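Local coordinates for galactose-binding-like protein (Bacteroides thetaiotaomicron, PDB 7M1B) that is a SusE-like, galactose-binding-like protein that probably binds sugars, and whose family may also have a degradative capacity, at residues I289-R297 / W307-S318. Sequence-based numbering, arbitrary orientation.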
# COMPACT_ATOMS: atom_id res chain seq x y z
N ILE A 289 6.40 -13.65 6.26
CA ILE A 289 5.15 -13.07 6.74
C ILE A 289 3.93 -13.47 5.93
O ILE A 289 3.99 -13.67 4.70
CB ILE A 289 5.35 -11.53 6.81
CG1 ILE A 289 5.55 -10.93 5.40
CG2 ILE A 289 6.47 -11.24 7.82
CD1 ILE A 289 5.65 -9.35 5.42
N LYS A 290 2.78 -13.52 6.60
CA LYS A 290 1.55 -14.02 5.96
C LYS A 290 0.54 -12.88 5.79
O LYS A 290 0.28 -12.51 4.63
CB LYS A 290 0.97 -15.22 6.70
CG LYS A 290 -0.42 -15.70 6.18
CD LYS A 290 -0.87 -16.97 6.91
CE LYS A 290 -2.33 -17.35 6.57
NZ LYS A 290 -2.86 -18.35 7.50
N GLU A 291 0.01 -12.31 6.87
CA GLU A 291 -0.81 -11.13 6.77
C GLU A 291 -0.17 -9.96 7.50
O GLU A 291 0.41 -10.09 8.58
CB GLU A 291 -2.20 -11.36 7.36
CG GLU A 291 -3.02 -12.31 6.51
CD GLU A 291 -4.49 -12.32 6.98
OE1 GLU A 291 -5.15 -11.24 6.96
OE2 GLU A 291 -4.98 -13.39 7.35
N TRP A 292 -0.32 -8.78 6.91
CA TRP A 292 0.18 -7.58 7.56
C TRP A 292 -0.57 -6.36 7.00
O TRP A 292 -1.30 -6.43 6.00
CB TRP A 292 1.70 -7.45 7.29
CG TRP A 292 2.11 -7.14 5.86
CD1 TRP A 292 2.45 -5.91 5.31
CD2 TRP A 292 2.36 -8.13 4.83
NE1 TRP A 292 2.77 -6.09 3.98
CE2 TRP A 292 2.78 -7.43 3.66
CE3 TRP A 292 2.23 -9.53 4.76
CZ2 TRP A 292 3.08 -8.09 2.45
CZ3 TRP A 292 2.51 -10.18 3.56
CH2 TRP A 292 2.97 -9.47 2.43
N GLU A 293 -0.34 -5.23 7.64
CA GLU A 293 -0.75 -3.94 7.17
C GLU A 293 0.47 -3.08 6.90
O GLU A 293 1.44 -3.17 7.61
CB GLU A 293 -1.65 -3.22 8.16
CG GLU A 293 -2.87 -4.10 8.52
CD GLU A 293 -3.65 -3.58 9.70
OE1 GLU A 293 -3.10 -2.73 10.50
OE2 GLU A 293 -4.76 -4.15 9.92
N VAL A 294 0.33 -2.20 5.90
CA VAL A 294 1.34 -1.18 5.66
C VAL A 294 0.77 0.17 6.09
O VAL A 294 -0.36 0.48 5.70
CB VAL A 294 1.73 -1.12 4.17
CG1 VAL A 294 2.85 -0.07 4.03
CG2 VAL A 294 2.27 -2.50 3.72
N TRP A 295 1.50 0.88 6.97
CA TRP A 295 1.08 2.18 7.47
C TRP A 295 2.11 3.21 7.05
O TRP A 295 3.29 2.88 6.77
CB TRP A 295 1.05 2.10 9.02
CG TRP A 295 -0.12 1.30 9.54
CD1 TRP A 295 -0.34 -0.07 9.44
CD2 TRP A 295 -1.30 1.83 10.21
NE1 TRP A 295 -1.51 -0.41 10.05
CE2 TRP A 295 -2.10 0.72 10.57
CE3 TRP A 295 -1.66 3.09 10.71
CZ2 TRP A 295 -3.35 0.87 11.22
CZ3 TRP A 295 -2.88 3.25 11.35
CH2 TRP A 295 -3.69 2.14 11.64
N GLY A 296 1.69 4.47 7.03
CA GLY A 296 2.70 5.47 6.64
C GLY A 296 2.42 6.85 7.24
O GLY A 296 1.29 7.13 7.67
N ARG A 297 3.39 7.78 7.12
CA ARG A 297 3.17 9.19 7.40
C ARG A 297 4.19 10.03 6.63
O ARG A 297 5.29 9.54 6.27
CB ARG A 297 3.29 9.42 8.91
CG ARG A 297 4.64 9.11 9.53
CD ARG A 297 4.62 9.14 11.07
NE ARG A 297 4.30 10.47 11.57
CZ ARG A 297 3.85 10.69 12.81
NH1 ARG A 297 3.73 9.68 13.67
NH2 ARG A 297 3.61 11.95 13.18
N TRP A 307 1.68 5.11 17.72
CA TRP A 307 0.96 5.01 16.46
C TRP A 307 0.16 6.29 16.10
O TRP A 307 -0.32 6.44 14.97
CB TRP A 307 0.05 3.79 16.55
CG TRP A 307 0.79 2.50 16.30
CD1 TRP A 307 1.20 1.56 17.20
CD2 TRP A 307 1.08 1.97 15.00
NE1 TRP A 307 1.80 0.50 16.54
CE2 TRP A 307 1.72 0.71 15.18
CE3 TRP A 307 0.85 2.45 13.70
CZ2 TRP A 307 2.08 -0.08 14.08
CZ3 TRP A 307 1.25 1.69 12.62
CH2 TRP A 307 1.83 0.42 12.80
N ASP A 308 0.13 7.26 17.02
CA ASP A 308 -0.49 8.54 16.74
C ASP A 308 0.20 9.18 15.54
O ASP A 308 1.46 9.20 15.44
CB ASP A 308 -0.32 9.46 17.95
CG ASP A 308 -1.22 9.06 19.12
OD1 ASP A 308 -2.03 8.08 19.02
OD2 ASP A 308 -1.12 9.74 20.14
N GLY A 309 -0.59 9.63 14.56
CA GLY A 309 -0.00 10.34 13.43
C GLY A 309 0.29 9.43 12.24
O GLY A 309 0.69 9.91 11.16
N TRP A 310 0.09 8.12 12.40
CA TRP A 310 0.28 7.13 11.33
C TRP A 310 -1.06 6.84 10.66
O TRP A 310 -2.09 6.77 11.35
CB TRP A 310 0.87 5.83 11.91
CG TRP A 310 2.32 5.99 12.31
CD1 TRP A 310 2.81 6.35 13.56
CD2 TRP A 310 3.46 5.66 11.50
NE1 TRP A 310 4.21 6.33 13.52
CE2 TRP A 310 4.61 5.91 12.27
CE3 TRP A 310 3.58 5.23 10.15
CZ2 TRP A 310 5.91 5.67 11.75
CZ3 TRP A 310 4.84 5.04 9.65
CH2 TRP A 310 5.96 5.26 10.43
N THR A 311 -1.06 6.62 9.32
CA THR A 311 -2.24 6.35 8.49
C THR A 311 -2.08 4.96 7.87
O THR A 311 -0.97 4.60 7.38
CB THR A 311 -2.39 7.38 7.35
OG1 THR A 311 -2.50 8.66 7.95
CG2 THR A 311 -3.58 7.11 6.46
N LYS A 312 -3.14 4.17 7.88
CA LYS A 312 -3.08 2.87 7.24
C LYS A 312 -3.18 3.01 5.71
O LYS A 312 -4.03 3.76 5.16
CB LYS A 312 -4.17 1.95 7.76
CG LYS A 312 -3.95 0.49 7.37
CD LYS A 312 -4.95 -0.45 8.01
CE LYS A 312 -6.05 -0.81 7.06
NZ LYS A 312 -6.96 -1.82 7.68
N LEU A 313 -2.25 2.29 5.03
CA LEU A 313 -2.17 2.38 3.58
C LEU A 313 -2.58 1.12 2.81
O LEU A 313 -2.88 1.24 1.61
CB LEU A 313 -0.71 2.67 3.17
CG LEU A 313 -0.02 3.80 3.93
CD1 LEU A 313 1.44 3.93 3.47
CD2 LEU A 313 -0.71 5.18 3.82
N ALA A 314 -2.52 -0.08 3.42
CA ALA A 314 -2.80 -1.33 2.69
C ALA A 314 -2.98 -2.44 3.70
O ALA A 314 -2.39 -2.41 4.79
CB ALA A 314 -1.64 -1.70 1.78
N ASP A 315 -3.90 -3.37 3.34
CA ASP A 315 -4.00 -4.66 4.00
C ASP A 315 -3.45 -5.65 3.00
O ASP A 315 -3.77 -5.60 1.77
CB ASP A 315 -5.47 -5.01 4.25
CG ASP A 315 -6.13 -4.10 5.26
OD1 ASP A 315 -5.67 -4.05 6.43
OD2 ASP A 315 -7.14 -3.52 4.89
N CYS A 316 -2.64 -6.58 3.52
CA CYS A 316 -1.90 -7.43 2.63
C CYS A 316 -1.93 -8.87 3.10
O CYS A 316 -1.71 -9.11 4.31
CB CYS A 316 -0.43 -7.01 2.57
SG CYS A 316 -0.14 -5.30 2.08
N GLU A 317 -2.05 -9.79 2.17
CA GLU A 317 -1.90 -11.23 2.47
C GLU A 317 -1.03 -11.92 1.43
O GLU A 317 -1.35 -11.94 0.23
CB GLU A 317 -3.30 -11.89 2.59
CG GLU A 317 -3.14 -13.40 2.85
CD GLU A 317 -4.39 -14.17 3.21
OE1 GLU A 317 -5.44 -13.53 3.16
OE2 GLU A 317 -4.32 -15.36 3.52
N SER A 318 0.10 -12.50 1.90
CA SER A 318 0.94 -13.34 1.05
C SER A 318 0.24 -14.68 0.87
O SER A 318 -0.05 -15.37 1.85
CB SER A 318 2.28 -13.50 1.74
OG SER A 318 3.08 -14.52 1.13
O HOH W 1 5.55 -13.36 2.37
O HOH W 2 -5.67 -6.05 8.30
O HOH W 3 -6.81 -2.26 10.46
O HOH W 4 3.03 12.13 16.08
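Strands 292-297 and 311-317 pair antiparallel at 144°, Trp-292 exchanging two backbone hydrogen bonds with Cys-316 and Gly-296 two with Thr-311. Between these pairs lies a classic beta bulge: Val-294 O accepts from both Leu-313 N (2.7 Å) and Ala-314 N (3.2 Å). A CB on Gly-296 would collide with Leu-313 CD1. Strand 292-297 also bonds to strand 352-362, consistent with one sheet of a galactose-binding-like beta-sandwich. On the buried face carrying Trp-292 and Cys-316, Cys-316 CB sits over one side of the Trp-292 indole, 3.4 Å from CE2, while Ile-289 CD1 covers the opposite side; Phe-271 of strand 256-274 packs against Trp-292 and Cys-316. On the other side of the sheet, Lys-312 CB lies over the six-membered ring of Trp-295, and the edge of Trp-307 meets the other face, CZ3 3.4 Å from Trp-295 CG in a T-shaped pair. In the indole plane, Trp-295 NE1 donates to Glu-293 OE1 (2.8 Å). Replacing Trp-295 by alanine is likely to uncover the edge of Trp-307 and the aliphatic part of Lys-312, and to leave Glu-293 OE1 without its indole donor. Lys-312, bent at chi3 (99°), brings NZ to Asp-315 OD1 (2.9 Å). Arg-297 CD rests on Trp-310, its guanidinium nearly perpendicular to that ring and salt-bridged to Asp-299.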